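Local coordinates for protein linoleate 11-lipoxygenase (Gaeumannomyces graminis, PDB 5FX8) that oxygenates linoleic and alpha-linolenic acids at a manganese centre to 11S- and 13R-hydroperoxides, the 11S product being converted to 13R at the end, at residues F395-D400 against F602-L607; S170-V175 against N280-Y285; N319-Q324 against D553-P558. All blocks are in the same frame, centred on the assembly; numbering follows the deposited sequence.

Contact 1: residues F395-D400 against F602-L607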
loop_
_atom_site.group_PDB
_atom_site.type_symbol
_atom_site.label_atom_id
_atom_site.label_comp_id
_atom_site.label_asym_id
_atom_site.label_seq_id
_atom_site.Cartn_x
_atom_site.Cartn_y
_atom_site.Cartn_z
ATOM N N PHE A 395 -20.536 12.469 -1.765
ATOM C CA PHE A 395 -19.694 11.816 -0.765
ATOM C C PHE A 395 -18.979 10.688 -1.495
ATOM O O PHE A 395 -19.383 9.522 -1.431
ATOM C CB PHE A 395 -20.537 11.322 0.410
ATOM C CG PHE A 395 -19.753 10.960 1.637
ATOM C CD1 PHE A 395 -18.380 10.826 1.604
ATOM C CD2 PHE A 395 -20.409 10.723 2.823
ATOM C CE1 PHE A 395 -17.698 10.478 2.706
ATOM C CE2 PHE A 395 -19.719 10.379 3.943
ATOM C CZ PHE A 395 -18.371 10.252 3.891
ATOM N N PRO A 396 -17.922 11.013 -2.243
ATOM C CA PRO A 396 -17.325 10.004 -3.128
ATOM C C PRO A 396 -16.781 8.799 -2.396
ATOM O O PRO A 396 -16.904 7.677 -2.898
ATOM C CB PRO A 396 -16.227 10.794 -3.843
ATOM C CG PRO A 396 -16.678 12.134 -3.811
ATOM C CD PRO A 396 -17.379 12.345 -2.521
ATOM N N PHE A 397 -16.217 8.984 -1.209
ATOM C CA PHE A 397 -15.786 7.823 -0.449
ATOM C C PHE A 397 -16.956 6.913 -0.126
ATOM O O PHE A 397 -16.853 5.705 -0.269
ATOM C CB PHE A 397 -15.078 8.254 0.821
ATOM C CG PHE A 397 -14.970 7.183 1.827
ATOM C CD1 PHE A 397 -13.960 6.249 1.756
ATOM C CD2 PHE A 397 -15.875 7.096 2.848
ATOM C CE1 PHE A 397 -13.866 5.278 2.680
ATOM C CE2 PHE A 397 -15.778 6.114 3.766
ATOM C CZ PHE A 397 -14.773 5.208 3.682
ATOM N N TYR A 398 -18.071 7.473 0.318
ATOM C CA TYR A 398 -19.227 6.661 0.651
ATOM C C TYR A 398 -19.756 5.922 -0.573
ATOM O O TYR A 398 -20.181 4.775 -0.470
ATOM C CB TYR A 398 -20.294 7.555 1.268
ATOM C CG TYR A 398 -21.528 6.871 1.737
ATOM C CD1 TYR A 398 -21.491 5.572 2.201
ATOM C CD2 TYR A 398 -22.741 7.525 1.712
ATOM C CE1 TYR A 398 -22.601 4.964 2.627
ATOM C CE2 TYR A 398 -23.859 6.917 2.132
ATOM C CZ TYR A 398 -23.789 5.639 2.589
ATOM O OH TYR A 398 -24.917 5.005 3.012
ATOM N N GLU A 399 -19.730 6.543 -1.745
ATOM C CA GLU A 399 -20.320 5.889 -2.904
ATOM C C GLU A 399 -19.430 4.763 -3.407
ATOM O O GLU A 399 -19.894 3.639 -3.638
ATOM C CB GLU A 399 -20.585 6.927 -4.000
ATOM C CG GLU A 399 -21.588 8.022 -3.610
ATOM C CD GLU A 399 -21.257 9.426 -4.167
ATOM O OE1 GLU A 399 -20.451 9.563 -5.119
ATOM O OE2 GLU A 399 -21.832 10.414 -3.655
ATOM N N ASP A 400 -18.138 5.046 -3.565
ATOM C CA ASP A 400 -17.193 3.991 -3.913
ATOM C C ASP A 400 -17.170 2.882 -2.867
ATOM O O ASP A 400 -17.168 1.698 -3.218
ATOM C CB ASP A 400 -15.810 4.596 -4.119
ATOM C CG ASP A 400 -15.687 5.254 -5.460
ATOM O OD1 ASP A 400 -16.633 5.065 -6.231
ATOM O OD2 ASP A 400 -14.688 5.934 -5.779
ATOM N N PHE A 602 -10.711 17.071 -8.655
ATOM C CA PHE A 602 -9.681 16.074 -8.911
ATOM C C PHE A 602 -10.323 14.706 -9.046
ATOM O O PHE A 602 -11.427 14.462 -8.567
ATOM C CB PHE A 602 -8.587 16.050 -7.826
ATOM C CG PHE A 602 -9.048 15.579 -6.476
ATOM C CD1 PHE A 602 -9.705 16.445 -5.602
ATOM C CD2 PHE A 602 -8.777 14.296 -6.059
ATOM C CE1 PHE A 602 -10.110 16.026 -4.357
ATOM C CE2 PHE A 602 -9.171 13.880 -4.826
ATOM C CZ PHE A 602 -9.847 14.750 -3.960
ATOM N N VAL A 603 -9.603 13.817 -9.716
ATOM C CA VAL A 603 -10.038 12.447 -9.926
ATOM C C VAL A 603 -9.483 11.581 -8.815
ATOM O O VAL A 603 -8.269 11.509 -8.624
ATOM C CB VAL A 603 -9.581 11.925 -11.288
ATOM C CG1 VAL A 603 -9.971 10.519 -11.412
ATOM C CG2 VAL A 603 -10.190 12.737 -12.382
ATOM N N TRP A 604 -10.368 10.906 -8.097
ATOM C CA TRP A 604 -10.024 10.118 -6.929
ATOM C C TRP A 604 -10.320 8.656 -7.238
ATOM O O TRP A 604 -11.405 8.336 -7.736
ATOM C CB TRP A 604 -10.815 10.622 -5.723
ATOM C CG TRP A 604 -10.539 9.913 -4.457
ATOM C CD1 TRP A 604 -9.435 10.045 -3.673
ATOM C CD2 TRP A 604 -11.380 8.961 -3.814
ATOM N NE1 TRP A 604 -9.532 9.228 -2.591
ATOM C CE2 TRP A 604 -10.716 8.546 -2.653
ATOM C CE3 TRP A 604 -12.624 8.410 -4.111
ATOM C CZ2 TRP A 604 -11.258 7.604 -1.781
ATOM C CZ3 TRP A 604 -13.167 7.469 -3.248
ATOM C CH2 TRP A 604 -12.489 7.082 -2.097
ATOM N N THR A 605 -9.335 7.778 -6.991
ATOM C CA THR A 605 -9.416 6.390 -7.418
ATOM C C THR A 605 -8.885 5.434 -6.373
ATOM O O THR A 605 -8.427 4.346 -6.712
ATOM C CB THR A 605 -8.624 6.152 -8.693
ATOM O OG1 THR A 605 -7.251 6.455 -8.448
ATOM C CG2 THR A 605 -9.132 6.998 -9.824
ATOM N N ALA A 606 -8.911 5.829 -5.105
ATOM C CA ALA A 606 -8.188 5.115 -4.067
ATOM C C ALA A 606 -8.814 3.784 -3.741
ATOM O O ALA A 606 -8.197 2.972 -3.044
ATOM C CB ALA A 606 -8.148 5.929 -2.799
ATOM N N LEU A 607 -10.042 3.563 -4.180
ATOM C CA LEU A 607 -10.753 2.353 -3.859
ATOM C C LEU A 607 -10.886 1.445 -5.053
ATOM O O LEU A 607 -11.687 0.512 -5.013
ATOM C CB LEU A 607 -12.120 2.703 -3.297
ATOM C CG LEU A 607 -12.121 2.962 -1.812
ATOM C CD1 LEU A 607 -13.462 3.457 -1.477
ATOM C CD2 LEU A 607 -11.806 1.659 -1.110
HETATM O O HOH W 1 -11.943 5.428 -5.294
#

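Contact 2: residues S170-V175 against N280-Y285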
loop_
_atom_site.group_PDB
_atom_site.type_symbol
_atom_site.label_atom_id
_atom_site.label_comp_id
_atom_site.label_asym_id
_atom_site.label_seq_id
_atom_site.Cartn_x
_atom_site.Cartn_y
_atom_site.Cartn_z
ATOM N N SER A 170 -13.336 12.273 0.792
ATOM C CA SER A 170 -12.744 11.329 -0.144
ATOM C C SER A 170 -11.374 10.844 0.320
ATOM O O SER A 170 -11.262 9.741 0.846
ATOM C CB SER A 170 -12.651 11.959 -1.525
ATOM O OG SER A 170 -11.961 13.171 -1.471
ATOM N N SER A 171 -10.334 11.661 0.134
ATOM C CA SER A 171 -8.971 11.276 0.506
ATOM C C SER A 171 -8.860 10.828 1.953
ATOM O O SER A 171 -8.198 9.836 2.245
ATOM C CB SER A 171 -8.044 12.442 0.287
ATOM O OG SER A 171 -8.196 12.850 -1.022
ATOM N N ASN A 172 -9.398 11.612 2.885
ATOM C CA ASN A 172 -9.408 11.259 4.302
ATOM C C ASN A 172 -10.803 11.538 4.805
ATOM O O ASN A 172 -11.093 12.638 5.279
ATOM C CB ASN A 172 -8.395 12.039 5.130
ATOM C CG ASN A 172 -8.551 11.765 6.632
ATOM O OD1 ASN A 172 -9.323 10.880 7.033
ATOM N ND2 ASN A 172 -7.815 12.504 7.461
ATOM N N PRO A 173 -11.683 10.551 4.751
ATOM C CA PRO A 173 -13.085 10.754 5.130
ATOM C C PRO A 173 -13.416 10.346 6.553
ATOM O O PRO A 173 -14.591 10.300 6.916
ATOM C CB PRO A 173 -13.801 9.832 4.143
ATOM C CG PRO A 173 -12.840 8.685 4.034
ATOM C CD PRO A 173 -11.483 9.303 4.005
ATOM N N TYR A 174 -12.417 10.020 7.342
ATOM C CA TYR A 174 -12.632 9.419 8.631
ATOM C C TYR A 174 -12.593 10.417 9.773
ATOM O O TYR A 174 -12.677 9.993 10.923
ATOM C CB TYR A 174 -11.600 8.334 8.835
ATOM C CG TYR A 174 -11.886 7.122 8.029
ATOM C CD1 TYR A 174 -12.989 6.340 8.310
ATOM C CD2 TYR A 174 -11.068 6.744 6.995
ATOM C CE1 TYR A 174 -13.245 5.263 7.617
ATOM C CE2 TYR A 174 -11.332 5.638 6.290
ATOM C CZ TYR A 174 -12.422 4.910 6.624
ATOM O OH TYR A 174 -12.721 3.797 5.939
ATOM N N VAL A 175 -12.490 11.722 9.500
ATOM C CA VAL A 175 -12.315 12.688 10.578
ATOM C C VAL A 175 -13.506 13.638 10.613
ATOM O O VAL A 175 -13.957 14.032 11.686
ATOM C CB VAL A 175 -10.950 13.433 10.489
ATOM C CG1 VAL A 175 -10.800 14.292 9.291
ATOM C CG2 VAL A 175 -10.724 14.293 11.692
ATOM N N ASN A 280 -1.298 19.449 6.714
ATOM C CA ASN A 280 -0.243 18.862 7.514
ATOM C C ASN A 280 -0.815 18.117 8.711
ATOM O O ASN A 280 -0.407 16.984 9.021
ATOM C CB ASN A 280 0.677 19.994 7.951
ATOM C CG ASN A 280 1.827 19.530 8.760
ATOM O OD1 ASN A 280 1.865 19.705 9.965
ATOM N ND2 ASN A 280 2.785 18.940 8.101
ATOM N N ASN A 281 -1.765 18.743 9.401
ATOM C CA ASN A 281 -2.379 18.063 10.529
ATOM C C ASN A 281 -3.204 16.857 10.083
ATOM O O ASN A 281 -3.203 15.815 10.745
ATOM C CB ASN A 281 -3.227 19.045 11.319
ATOM C CG ASN A 281 -2.411 20.140 11.934
ATOM O OD1 ASN A 281 -2.781 21.308 11.892
ATOM N ND2 ASN A 281 -1.284 19.771 12.516
ATOM N N ASP A 282 -3.895 16.975 8.954
ATOM C CA ASP A 282 -4.700 15.884 8.432
ATOM C C ASP A 282 -3.834 14.721 7.971
ATOM O O ASP A 282 -4.206 13.560 8.157
ATOM C CB ASP A 282 -5.577 16.399 7.296
ATOM C CG ASP A 282 -6.722 15.480 6.997
ATOM O OD1 ASP A 282 -7.610 15.356 7.860
ATOM O OD2 ASP A 282 -6.723 14.866 5.906
ATOM N N LEU A 283 -2.665 15.005 7.395
ATOM C CA LEU A 283 -1.753 13.930 7.018
ATOM C C LEU A 283 -1.244 13.188 8.248
ATOM O O LEU A 283 -1.210 11.947 8.277
ATOM C CB LEU A 283 -0.591 14.487 6.199
ATOM C CG LEU A 283 0.307 13.440 5.521
ATOM C CD1 LEU A 283 -0.454 12.348 4.733
ATOM C CD2 LEU A 283 1.290 14.135 4.613
ATOM N N PHE A 284 -0.837 13.928 9.276
ATOM C CA PHE A 284 -0.455 13.265 10.510
ATOM C C PHE A 284 -1.576 12.369 11.004
ATOM O O PHE A 284 -1.337 11.226 11.414
ATOM C CB PHE A 284 -0.103 14.314 11.547
ATOM C CG PHE A 284 0.163 13.766 12.907
ATOM C CD1 PHE A 284 -0.864 13.622 13.830
ATOM C CD2 PHE A 284 1.446 13.442 13.282
ATOM C CE1 PHE A 284 -0.606 13.140 15.070
ATOM C CE2 PHE A 284 1.705 12.970 14.516
ATOM C CZ PHE A 284 0.694 12.814 15.418
ATOM N N TYR A 285 -2.812 12.883 10.972
ATOM C CA TYR A 285 -3.944 12.124 11.488
ATOM C C TYR A 285 -4.136 10.829 10.719
ATOM O O TYR A 285 -4.294 9.763 11.309
ATOM C CB TYR A 285 -5.224 12.953 11.430
ATOM C CG TYR A 285 -6.462 12.165 11.819
ATOM C CD1 TYR A 285 -7.182 11.443 10.873
ATOM C CD2 TYR A 285 -6.907 12.139 13.129
ATOM C CE1 TYR A 285 -8.282 10.720 11.225
ATOM C CE2 TYR A 285 -8.015 11.430 13.484
ATOM C CZ TYR A 285 -8.697 10.722 12.526
ATOM O OH TYR A 285 -9.814 10.006 12.864
#

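Contact 3: residues N319-Q324 against D553-P558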
loop_
_atom_site.group_PDB
_atom_site.type_symbol
_atom_site.label_atom_id
_atom_site.label_comp_id
_atom_site.label_asym_id
_atom_site.label_seq_id
_atom_site.Cartn_x
_atom_site.Cartn_y
_atom_site.Cartn_z
ATOM N N ASN A 319 -7.011 -16.091 7.140
ATOM C CA ASN A 319 -5.595 -16.152 6.793
ATOM C C ASN A 319 -5.327 -15.474 5.478
ATOM O O ASN A 319 -4.345 -14.749 5.340
ATOM C CB ASN A 319 -5.099 -17.585 6.716
ATOM C CG ASN A 319 -4.802 -18.105 8.029
ATOM O OD1 ASN A 319 -4.680 -17.317 8.940
ATOM N ND2 ASN A 319 -4.742 -19.413 8.187
ATOM N N ARG A 320 -6.168 -15.722 4.488
ATOM C CA ARG A 320 -5.958 -15.063 3.209
ATOM C C ARG A 320 -6.006 -13.547 3.347
ATOM O O ARG A 320 -5.160 -12.848 2.798
ATOM C CB ARG A 320 -6.987 -15.545 2.199
ATOM C CG ARG A 320 -6.949 -14.752 0.936
ATOM C CD ARG A 320 -5.855 -15.264 0.095
ATOM N NE ARG A 320 -5.862 -14.724 -1.245
ATOM C CZ ARG A 320 -4.915 -14.956 -2.138
ATOM N NH1 ARG A 320 -3.896 -15.735 -1.837
ATOM N NH2 ARG A 320 -5.007 -14.441 -3.338
ATOM N N LEU A 321 -6.983 -13.019 4.077
ATOM C CA LEU A 321 -7.097 -11.566 4.164
ATOM C C LEU A 321 -5.992 -10.944 5.018
ATOM O O LEU A 321 -5.673 -9.774 4.838
ATOM C CB LEU A 321 -8.458 -11.164 4.732
ATOM C CG LEU A 321 -9.735 -11.482 3.980
ATOM C CD1 LEU A 321 -10.827 -11.324 4.954
ATOM C CD2 LEU A 321 -9.907 -10.523 2.879
ATOM N N MET A 322 -5.428 -11.692 5.964
ATOM C CA MET A 322 -4.361 -11.223 6.826
ATOM C C MET A 322 -2.991 -11.626 6.311
ATOM O O MET A 322 -2.041 -11.719 7.096
ATOM C CB MET A 322 -4.553 -11.763 8.233
ATOM C CG MET A 322 -5.805 -11.340 8.902
ATOM S SD MET A 322 -5.887 -9.599 9.121
ATOM C CE MET A 322 -7.210 -9.458 8.013
ATOM N N TYR A 323 -2.894 -11.913 5.019
ATOM C CA TYR A 323 -1.627 -12.161 4.384
ATOM C C TYR A 323 -0.625 -11.076 4.761
ATOM O O TYR A 323 -0.927 -9.881 4.717
ATOM C CB TYR A 323 -1.826 -12.234 2.880
ATOM C CG TYR A 323 -0.601 -12.647 2.121
ATOM C CD1 TYR A 323 0.097 -13.779 2.470
ATOM C CD2 TYR A 323 -0.158 -11.910 1.045
ATOM C CE1 TYR A 323 1.208 -14.157 1.776
ATOM C CE2 TYR A 323 0.928 -12.271 0.349
ATOM C CZ TYR A 323 1.624 -13.402 0.712
ATOM O OH TYR A 323 2.751 -13.768 -0.002
ATOM N N GLN A 324 0.553 -11.518 5.189
ATOM C CA GLN A 324 1.690 -10.704 5.589
ATOM C C GLN A 324 1.384 -9.716 6.700
ATOM O O GLN A 324 2.221 -8.866 6.978
ATOM C CB GLN A 324 2.281 -9.950 4.396
ATOM C CG GLN A 324 2.857 -10.834 3.344
ATOM C CD GLN A 324 3.652 -10.063 2.328
ATOM O OE1 GLN A 324 4.096 -8.968 2.593
ATOM N NE2 GLN A 324 3.841 -10.636 1.163
ATOM N N ASP A 553 -8.500 -10.572 -6.887
ATOM C CA ASP A 553 -7.998 -11.925 -6.661
ATOM C C ASP A 553 -8.059 -12.312 -5.202
ATOM O O ASP A 553 -7.455 -13.316 -4.823
ATOM C CB ASP A 553 -6.540 -12.083 -7.145
ATOM C CG ASP A 553 -6.273 -11.394 -8.483
ATOM O OD1 ASP A 553 -6.882 -11.831 -9.492
ATOM O OD2 ASP A 553 -5.463 -10.425 -8.538
ATOM N N ALA A 554 -8.753 -11.533 -4.376
ATOM C CA ALA A 554 -8.703 -11.768 -2.935
ATOM C C ALA A 554 -9.106 -13.185 -2.572
ATOM O O ALA A 554 -8.492 -13.791 -1.697
ATOM C CB ALA A 554 -9.587 -10.787 -2.187
ATOM N N PHE A 555 -10.149 -13.721 -3.200
ATOM C CA PHE A 555 -10.687 -15.010 -2.787
ATOM C C PHE A 555 -10.324 -16.114 -3.752
ATOM O O PHE A 555 -10.811 -17.237 -3.614
ATOM C CB PHE A 555 -12.202 -14.921 -2.600
ATOM C CG PHE A 555 -12.596 -13.817 -1.716
ATOM C CD1 PHE A 555 -12.245 -13.831 -0.393
ATOM C CD2 PHE A 555 -13.249 -12.727 -2.217
ATOM C CE1 PHE A 555 -12.557 -12.803 0.420
ATOM C CE2 PHE A 555 -13.566 -11.697 -1.408
ATOM C CZ PHE A 555 -13.214 -11.734 -0.071
ATOM N N ALA A 556 -9.437 -15.814 -4.684
ATOM C CA ALA A 556 -9.079 -16.662 -5.788
ATOM C C ALA A 556 -7.809 -17.419 -5.525
ATOM O O ALA A 556 -7.155 -17.838 -6.471
ATOM C CB ALA A 556 -8.932 -15.810 -7.036
ATOM N N ALA A 557 -7.410 -17.550 -4.280
ATOM C CA ALA A 557 -6.264 -18.360 -3.952
ATOM C C ALA A 557 -6.517 -19.805 -4.341
ATOM O O ALA A 557 -7.507 -20.392 -3.893
ATOM C CB ALA A 557 -5.983 -18.305 -2.466
ATOM N N PRO A 558 -5.599 -20.442 -5.066
ATOM C CA PRO A 558 -5.821 -21.836 -5.488
ATOM C C PRO A 558 -6.137 -22.800 -4.359
ATOM O O PRO A 558 -6.969 -23.686 -4.548
ATOM C CB PRO A 558 -4.504 -22.181 -6.180
ATOM C CG PRO A 558 -4.002 -20.859 -6.671
ATOM C CD PRO A 558 -4.328 -19.909 -5.577
#

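Contact 1: residues F395-D400 against F602-L607
Asp400 and Trp604 bring the first turn of helix 396-420 of this lipoxygenase fold against the C-terminal tail, which runs on to the manganese ligand Val618. Asp400 is the side chain to follow. Its CB lies 3.7 Å from CD1 of Leu607 and also approaches the indole. The first torsion sets CG anti to the carbonyl carbon, beside the backbone N (chi1 -79°), and CG of Asp400 then sits 4.0 Å from CZ3 of Trp604. At the tip, OD2 of Asp400 comes 3.3 Å from CZ3 of Trp604. The two side chains run antiparallel alongside one another, their carboxylate and ring planes only 10° apart, so the two flat groups are almost parallel, although OD2 approaches the ring obliquely. OD2 forms a salt bridge with Arg589 and accepts from a water. Because NH1 of Arg589 also bonds O of Trp604, one arginine ties the helix carboxylate to the tail backbone.

The remaining side-chain contacts across the segments are apolar. The outer end of the six-membered indole ring rests against the start of the helix, with CH2 of Trp604 4.1 Å from CB of Phe397 and near the plane of the phenyl ring, at its edge. CB of Pro396 touches CE3 of Trp604 more loosely. Leu607 extends the patch: its CD1 lies 4.3 Å from CD1 of Phe397, and both side chains also touch Trp472 and Val480 of helix 460-481, which carries the manganese ligand His478. A polar connection between the segments runs through the water, which donates to Asp400 OD2 and whose oxygen accepts from Leu607 N at 2.9 Å while lying above one face of the indole, displaced toward the rim.

Contact 2: residues S170-V175 against N280-Y285
Asn172 and Asp282 reach toward each other tip to tip, their amide and carboxylate planes turned 31° apart. ND2 of Asn172 donates to OD2 of Asp282 at 3.0 Å, with an N-H...O angle of 154°; the acceptor lies close to the amide plane, but the nitrogen arrives from above the carboxylate plane. The carboxylate has further partners: OD2 forms a salt bridge with Arg168, and OD1 accepts from NE2 of His217. These partners should favour its charged form and fix its rotation.

The other end of the Asn172 amide faces its own loop. OD1 of Asn172 accepts from N of Tyr174 at 3.2 Å, which makes an Asx turn just ahead of strand 177-178. One side chain thus shapes the loop with its oxygen and binds helix 268-305, the helix bearing manganese ligands His290 and His294, with its nitrogen.

One turn along that helix, Val175 and Tyr285 pass in opposing senses. CB of Val175 stands over one face of the Tyr285 ring, 4.3 Å from its centroid and 26° off the normal, a CH-pi contact. CG2 sits above the same ring, offset toward the rim, whereas CG1 of Val175, lying between the backbone N and the carbonyl carbon, is brought to 3.7 Å from OD1 of Asp282. The ring of Tyr285 also meets Tyr289, nearly parallel to it.

Contact 3: residues N319-Q324 against D553-P558
Arg320, in the last turn of helix 313-321, docks into the type I beta turn Asp553-Ala556, in the loop that leads to helix 558-563. CG leaves the backbone anti to N, and a bend at the second torsion (chi2 81°) turns CD aside, while the chain beyond is extended. Two neighbouring backbone carbonyls receive the guanidinium. NE of Arg320 donates to O of Ala554 at 2.8 Å (N-H...O 152°), and NH2 of Arg320 donates to O of Asp553 at 3.1 Å (153°). Both oxygens lie at the guanidinium edge, near its plane, though NE stands above the carbonyl plane of Ala554. O of Asp553 serves twice: Ala556 N, closing the turn, and Arg320 NH2 reach it from opposite faces of its plane.

Over one face of the guanidinium lies CB of Ala557, at the N-cap position of helix 558-563; it sits toward the rim, 3.4 Å from NH1 of Arg320. Beside these polar bonds, CD2 of Leu321 touches CE1 of Phe555 at 4.3 Å. Both side chains are buried: Leu321 also packs on helix 460-481, and the Phe555 ring stacks on Phe411.

Across these segments the arginine's bonding partners are neutral peptide oxygens, and OD2 of Asp553 lies 6.6 Å from NH2 of Arg320. The bonds are thus probably strengthened by the attraction of a charged donor for carbonyl dipoles, with any help from that carboxylate long-range, and two bonds from one planar group would restrict its rotation against the turn.

Contacts 1 and 2 form one continuous region: their centres are 14 Å apart, and Phe397 meets Pro173 and Tyr174, while Trp604 and Phe602 reach Ser170. Contact 3 stands apart, its nearest atoms about 12 Å from contact 1 and about 15 Å from contact 2. Contact 1 is wholly buried; contacts 2 and 3 are partly buried, and contact 3 lies farthest from the chain centre. Each sets a loop against a helix, and helix 460-481 packs against side chains of all three. The chemistry differs: water-mediated and mostly apolar in contact 1, carboxamide to carboxylate plus CH-pi in contact 2, guanidinium to backbone carbonyls in contact 3.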